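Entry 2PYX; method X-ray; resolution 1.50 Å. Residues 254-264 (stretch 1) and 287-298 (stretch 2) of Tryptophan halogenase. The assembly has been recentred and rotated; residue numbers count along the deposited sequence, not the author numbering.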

ATOM      1  N   ASP A 254      -5.686 -16.624   4.459  1.00  7.17           N
ATOM      2  CA  ASP A 254      -5.997 -16.995   3.083  1.00  7.83           C
ATOM      3  C   ASP A 254      -7.478 -16.759   2.760  1.00  9.70           C
ATOM      4  O   ASP A 254      -7.982 -17.283   1.769  1.00  8.59           O
ATOM      5  CB  ASP A 254      -5.602 -18.453   2.795  1.00  8.75           C
ATOM      6  CG  ASP A 254      -6.311 -19.478   3.689  1.00  9.47           C
ATOM      7  OD1 ASP A 254      -7.152 -19.081   4.530  1.00  9.66           O
ATOM      8  OD2 ASP A 254      -6.000 -20.682   3.520  1.00  9.80           O
ATOM      9  N   ARG A 255      -8.127 -15.937   3.574  1.00  8.85           N
ATOM     10  CA  ARG A 255      -9.539 -15.558   3.364  1.00  8.55           C
ATOM     11  C   ARG A 255      -9.736 -14.101   3.672  1.00  8.96           C
ATOM     12  O   ARG A 255      -9.049 -13.550   4.518  1.00  7.81           O
ATOM     13  CB  ARG A 255     -10.448 -16.357   4.281  1.00  9.01           C
ATOM     14  CG  ARG A 255     -10.439 -17.839   4.061  1.00 10.07           C
ATOM     15  CD  ARG A 255     -11.137 -18.252   2.817  1.00 10.59           C
ATOM     16  NE  ARG A 255     -11.260 -19.701   2.686  1.00 10.66           N
ATOM     17  CZ  ARG A 255     -10.362 -20.505   2.133  1.00 10.46           C
ATOM     18  NH1 ARG A 255      -9.217 -20.039   1.664  1.00 12.32           N
ATOM     19  NH2 ARG A 255     -10.606 -21.817   2.019  1.00 12.66           N
ATOM     20  N   ALA A 256     -10.756 -13.511   3.045  1.00 11.22           N
ATOM     21  CA  ALA A 256     -11.237 -12.202   3.454  1.00 12.74           C
ATOM     22  C   ALA A 256     -12.735 -12.190   3.258  1.00 15.25           C
ATOM     23  O   ALA A 256     -13.265 -12.711   2.273  1.00 17.16           O
ATOM     24  CB  ALA A 256     -10.587 -11.107   2.653  1.00 12.96           C
ATOM     25  N   LEU A 257     -13.390 -11.599   4.225  1.00 12.82           N
ATOM     26  CA  LEU A 257     -14.825 -11.427   4.154  1.00 11.97           C
ATOM     27  C   LEU A 257     -15.082  -9.924   4.271  1.00 10.81           C
ATOM     28  O   LEU A 257     -14.879  -9.333   5.344  1.00 12.67           O
ATOM     29  CB  LEU A 257     -15.479 -12.213   5.267  1.00 15.51           C
ATOM     30  CG  LEU A 257     -16.997 -12.177   5.244  1.00 19.95           C
ATOM     31  CD1 LEU A 257     -17.561 -12.930   4.013  1.00 20.72           C
ATOM     32  CD2 LEU A 257     -17.529 -12.750   6.565  1.00 23.33           C
ATOM     33  N   ALA A 258     -15.598  -9.335   3.175  1.00 13.50           N
ATOM     34  CA  ALA A 258     -15.629  -7.878   3.009  1.00 13.71           C
ATOM     35  C   ALA A 258     -17.044  -7.333   2.798  1.00 16.79           C
ATOM     36  O   ALA A 258     -17.902  -8.018   2.235  1.00 18.28           O
ATOM     37  CB  ALA A 258     -14.784  -7.497   1.845  1.00 15.55           C
ATOM     38  N   ILE A 259     -17.266  -6.100   3.243  1.00 14.86           N
ATOM     39  CA  ILE A 259     -18.605  -5.505   3.177  1.00 17.26           C
ATOM     40  C   ILE A 259     -18.502  -3.984   3.278  1.00 18.80           C
ATOM     41  O   ILE A 259     -17.624  -3.441   3.953  1.00 16.63           O
ATOM     42  CB  ILE A 259     -19.495  -6.086   4.296  1.00 16.42           C
ATOM     43  CG1 ILE A 259     -20.975  -5.751   4.035  1.00 20.95           C
ATOM     44  CG2 ILE A 259     -19.079  -5.629   5.662  1.00 16.79           C
ATOM     45  CD1 ILE A 259     -21.928  -6.512   4.925  1.00 23.79           C
ATOM     46  N   GLN A 260     -19.406  -3.281   2.609  1.00 21.90           N
ATOM     47  CA  GLN A 260     -19.486  -1.846   2.853  1.00 25.53           C
ATOM     48  C   GLN A 260     -20.492  -1.584   3.980  1.00 25.17           C
ATOM     49  O   GLN A 260     -21.429  -2.359   4.192  1.00 26.18           O
ATOM     50  CB  GLN A 260     -19.764  -1.053   1.584  1.00 28.87           C
ATOM     51  CG  GLN A 260     -20.897  -1.494   0.743  1.00 36.02           C
ATOM     52  CD  GLN A 260     -21.268  -0.439  -0.280  1.00 41.16           C
ATOM     53  OE1 GLN A 260     -22.130   0.404  -0.026  1.00 41.52           O
ATOM     54  NE2 GLN A 260     -20.608  -0.467  -1.434  1.00 39.85           N
ATOM     55  N   VAL A 261     -20.229  -0.524   4.734  1.00 22.59           N
ATOM     56  CA  VAL A 261     -20.919  -0.191   5.976  1.00 25.53           C
ATOM     57  C   VAL A 261     -21.282   1.311   5.921  1.00 26.45           C
ATOM     58  O   VAL A 261     -20.402   2.166   5.920  1.00 24.10           O
ATOM     59  CB  VAL A 261     -19.972  -0.421   7.192  1.00 25.75           C
ATOM     60  CG1 VAL A 261     -20.637  -0.053   8.493  1.00 31.23           C
ATOM     61  CG2 VAL A 261     -19.460  -1.862   7.230  1.00 31.07           C
ATOM     62  N   PRO A 262     -22.582   1.646   5.884  1.00 26.26           N
ATOM     63  CA  PRO A 262     -22.896   3.082   5.950  1.00 25.92           C
ATOM     64  C   PRO A 262     -22.564   3.682   7.308  1.00 24.29           C
ATOM     65  O   PRO A 262     -22.497   2.965   8.311  1.00 27.13           O
ATOM     66  CB  PRO A 262     -24.410   3.127   5.708  1.00 26.30           C
ATOM     67  CG  PRO A 262     -24.889   1.801   6.116  1.00 28.68           C
ATOM     68  CD  PRO A 262     -23.796   0.818   5.790  1.00 29.04           C
ATOM     69  N   TYR A 263     -22.294   4.986   7.323  1.00 23.10           N
ATOM     70  CA  TYR A 263     -22.233   5.746   8.562  1.00 25.57           C
ATOM     71  C   TYR A 263     -23.644   5.858   9.125  1.00 29.72           C
ATOM     72  O   TYR A 263     -24.617   5.789   8.379  1.00 29.46           O
ATOM     73  CB  TYR A 263     -21.706   7.156   8.308  1.00 25.80           C
ATOM     74  CG  TYR A 263     -20.242   7.198   7.948  1.00 20.85           C
ATOM     75  CD1 TYR A 263     -19.287   6.756   8.845  1.00 26.55           C
ATOM     76  CD2 TYR A 263     -19.822   7.678   6.720  1.00 23.86           C
ATOM     77  CE1 TYR A 263     -17.920   6.783   8.520  1.00 28.47           C
ATOM     78  CE2 TYR A 263     -18.468   7.714   6.390  1.00 20.95           C
ATOM     79  CZ  TYR A 263     -17.529   7.267   7.291  1.00 22.37           C
ATOM     80  OH  TYR A 263     -16.175   7.302   6.972  1.00 17.20           O
ATOM     81  N   SER A 264     -23.732   6.066  10.431  1.00 34.51           N
ATOM     82  CA  SER A 264     -25.027   6.230  11.103  1.00 38.31           C
ATOM     83  C   SER A 264     -25.681   7.550  10.711  1.00 40.47           C
ATOM     84  O   SER A 264     -26.908   7.631  10.604  1.00 41.05           O
ATOM     85  CB  SER A 264     -24.845   6.189  12.613  1.00 39.28           C
ATOM     86  OG  SER A 264     -24.250   7.388  13.063  1.00 44.11           O
TER
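Stretch 2, residues 287-298: IGLPTRKGVGYV

Stretch 2 enters as the end of a strand at Ile287 and Gly288, turns through Leu289 to Thr291, and returns as a strand that runs on through Val298. This second strand lies antiparallel to strand 255-262, with 162° between their directions and a closest axial approach of 4.5 Å. Gly294 N and O also bond back to Ile287, so the return strand is paired on both edges.

Three hydrogen-bonded pairs hold the main ladder. Leu257 N to Tyr297 O and Tyr297 N to Leu257 O are both 2.9 Å. Ile259 N to Val295 O is 2.8 Å, and Val295 N to Ile259 O is 2.9 Å. Val261 N to Lys293 O and Lys293 N to Val261 O are both 2.8 Å. Between them, Ala258 faces Gly296, with CA atoms 4.0 Å apart, and Gln260 faces Gly294.

Leu257, Ile259 and Val261 share a sheet face with Tyr297, Val295 and Lys293. Here Val261 CG2 packs on Val295 CG2 at 3.5 Å.

Beyond the ladder, Tyr263 reaches the turn. Its OH donates to Leu289 O at 2.7 Å, and its CE1 lies 3.6 Å from Lys293 CG. On the opposite sheet face, Gln260 CB lies 3.1 Å from Arg292 NH1.

One water links Pro262 O (2.6 Å from the water O) to Lys293 NZ (2.7 Å).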

ATOM      1  N   ILE A 287     -11.917   1.078   6.694  1.00 12.10           N
ATOM      2  CA  ILE A 287     -11.430   2.177   5.826  1.00 14.12           C
ATOM      3  C   ILE A 287     -12.583   3.165   5.706  1.00 15.84           C
ATOM      4  O   ILE A 287     -13.636   2.825   5.167  1.00 14.93           O
ATOM      5  CB  ILE A 287     -11.038   1.637   4.431  1.00 13.98           C
ATOM      6  CG1 ILE A 287      -9.665   0.941   4.533  1.00 18.73           C
ATOM      7  CG2 ILE A 287     -10.953   2.731   3.376  1.00 18.05           C
ATOM      8  CD1 ILE A 287      -9.247   0.207   3.296  1.00 23.88           C
ATOM      9  N   GLY A 288     -12.356   4.393   6.152  1.00 16.84           N
ATOM     10  CA  GLY A 288     -13.384   5.438   6.142  1.00 17.60           C
ATOM     11  C   GLY A 288     -13.292   6.299   4.895  1.00 17.15           C
ATOM     12  O   GLY A 288     -12.272   6.981   4.665  1.00 17.12           O
ATOM     13  N   LEU A 289     -14.337   6.215   4.060  1.00 17.24           N
ATOM     14  CA  LEU A 289     -14.551   7.106   2.906  1.00 16.88           C
ATOM     15  C   LEU A 289     -15.586   8.163   3.333  1.00 17.40           C
ATOM     16  O   LEU A 289     -16.159   8.066   4.396  1.00 17.52           O
ATOM     17  CB  LEU A 289     -15.055   6.347   1.661  1.00 18.35           C
ATOM     18  CG  LEU A 289     -14.228   5.136   1.196  1.00 20.44           C
ATOM     19  CD1 LEU A 289     -14.854   4.502  -0.024  1.00 21.75           C
ATOM     20  CD2 LEU A 289     -12.805   5.499   0.889  1.00 20.18           C
ATOM     21  N   PRO A 290     -15.746   9.212   2.534  1.00 19.90           N
ATOM     22  CA  PRO A 290     -16.734  10.212   2.932  1.00 20.94           C
ATOM     23  C   PRO A 290     -18.160   9.670   3.035  1.00 23.07           C
ATOM     24  O   PRO A 290     -18.886  10.087   3.917  1.00 24.82           O
ATOM     25  CB  PRO A 290     -16.638  11.251   1.813  1.00 21.83           C
ATOM     26  CG  PRO A 290     -15.290  11.078   1.228  1.00 25.03           C
ATOM     27  CD  PRO A 290     -15.008   9.603   1.324  1.00 22.00           C
ATOM     28  N   THR A 291     -18.526   8.764   2.129  1.00 26.00           N
ATOM     29  CA  THR A 291     -19.901   8.289   1.983  1.00 28.04           C
ATOM     30  C   THR A 291     -20.204   7.059   2.855  1.00 28.01           C
ATOM     31  O   THR A 291     -21.352   6.790   3.169  1.00 28.86           O
ATOM     32  CB  THR A 291     -20.198   7.957   0.500  1.00 28.36           C
ATOM     33  OG1 THR A 291     -19.233   7.015  -0.002  1.00 33.00           O
ATOM     34  CG2 THR A 291     -20.107   9.226  -0.368  1.00 30.14           C
ATOM     35  N   ARG A 292     -19.173   6.315   3.251  1.00 22.31           N
ATOM     36  CA  ARG A 292     -19.380   5.039   3.942  1.00 20.51           C
ATOM     37  C   ARG A 292     -18.033   4.482   4.351  1.00 19.91           C
ATOM     38  O   ARG A 292     -17.025   5.069   4.012  1.00 18.93           O
ATOM     39  CB  ARG A 292     -20.008   4.028   3.005  1.00 22.92           C
ATOM     40  CG  ARG A 292     -19.203   3.829   1.737  1.00 26.65           C
ATOM     41  CD  ARG A 292     -19.838   2.840   0.794  1.00 37.15           C
ATOM     42  NE  ARG A 292     -18.928   2.496  -0.298  1.00 36.99           N
ATOM     43  CZ  ARG A 292     -17.874   1.678  -0.196  1.00 43.80           C
ATOM     44  NH1 ARG A 292     -17.562   1.085   0.954  1.00 42.48           N
ATOM     45  NH2 ARG A 292     -17.116   1.454  -1.263  1.00 44.30           N
ATOM     46  N   LYS A 293     -18.052   3.354   5.048  1.00 19.35           N
ATOM     47  CA  LYS A 293     -16.823   2.616   5.389  1.00 19.93           C
ATOM     48  C   LYS A 293     -16.752   1.300   4.612  1.00 20.70           C
ATOM     49  O   LYS A 293     -17.768   0.720   4.218  1.00 23.42           O
ATOM     50  CB  LYS A 293     -16.767   2.312   6.879  1.00 19.02           C
ATOM     51  CG  LYS A 293     -16.622   3.549   7.756  1.00 22.65           C
ATOM     52  CD  LYS A 293     -16.822   3.263   9.223  1.00 24.96           C
ATOM     53  CE  LYS A 293     -18.309   3.214   9.576  1.00 32.21           C
ATOM     54  NZ  LYS A 293     -18.550   2.833  11.000  1.00 32.24           N
ATOM     55  N   GLY A 294     -15.527   0.854   4.368  1.00 16.29           N
ATOM     56  CA  GLY A 294     -15.265  -0.496   3.863  1.00 16.50           C
ATOM     57  C   GLY A 294     -14.656  -1.276   4.990  1.00 15.41           C
ATOM     58  O   GLY A 294     -13.724  -0.786   5.639  1.00 15.33           O
ATOM     59  N   VAL A 295     -15.200  -2.466   5.251  1.00 13.71           N
ATOM     60  CA  VAL A 295     -14.779  -3.298   6.385  1.00 14.24           C
ATOM     61  C   VAL A 295     -14.512  -4.716   5.871  1.00 12.90           C
ATOM     62  O   VAL A 295     -15.229  -5.208   5.014  1.00 12.85           O
ATOM     63  CB  VAL A 295     -15.844  -3.314   7.520  1.00 14.23           C
ATOM     64  CG1 VAL A 295     -15.462  -4.248   8.637  1.00 14.76           C
ATOM     65  CG2 VAL A 295     -16.020  -1.927   8.089  1.00 15.34           C
ATOM     66  N   GLY A 296     -13.454  -5.374   6.385  1.00 12.24           N
ATOM     67  CA  GLY A 296     -13.216  -6.753   6.024  1.00 12.03           C
ATOM     68  C   GLY A 296     -12.472  -7.512   7.082  1.00 11.79           C
ATOM     69  O   GLY A 296     -11.607  -6.948   7.742  1.00 12.06           O
ATOM     70  N   TYR A 297     -12.800  -8.798   7.228  1.00 10.19           N
ATOM     71  CA  TYR A 297     -12.111  -9.663   8.144  1.00  8.64           C
ATOM     72  C   TYR A 297     -11.162 -10.536   7.299  1.00  8.87           C
ATOM     73  O   TYR A 297     -11.588 -11.286   6.419  1.00  9.90           O
ATOM     74  CB  TYR A 297     -13.104 -10.577   8.866  1.00  9.85           C
ATOM     75  CG  TYR A 297     -12.548 -11.476   9.942  1.00  9.47           C
ATOM     76  CD1 TYR A 297     -11.297 -11.264  10.512  1.00  7.79           C
ATOM     77  CD2 TYR A 297     -13.295 -12.541  10.424  1.00 11.00           C
ATOM     78  CE1 TYR A 297     -10.811 -12.132  11.546  1.00  7.81           C
ATOM     79  CE2 TYR A 297     -12.810 -13.383  11.407  1.00 10.68           C
ATOM     80  CZ  TYR A 297     -11.591 -13.173  11.998  1.00  8.66           C
ATOM     81  OH  TYR A 297     -11.089 -13.952  12.982  1.00 10.61           O
ATOM     82  N   VAL A 298      -9.855 -10.359   7.549  1.00  8.30           N
ATOM     83  CA  VAL A 298      -8.787 -11.188   7.002  1.00  8.33           C
ATOM     84  C   VAL A 298      -8.541 -12.287   8.004  1.00  7.15           C
ATOM     85  O   VAL A 298      -8.253 -12.006   9.160  1.00  7.51           O
ATOM     86  CB  VAL A 298      -7.519 -10.329   6.850  1.00  8.81           C
ATOM     87  CG1 VAL A 298      -6.309 -11.196   6.531  1.00  8.64           C
ATOM     88  CG2 VAL A 298      -7.740  -9.250   5.830  1.00  9.87           C
TER
HETATM   89  O   HOH W   1     -21.209   2.874  10.624  1.00 42.77           O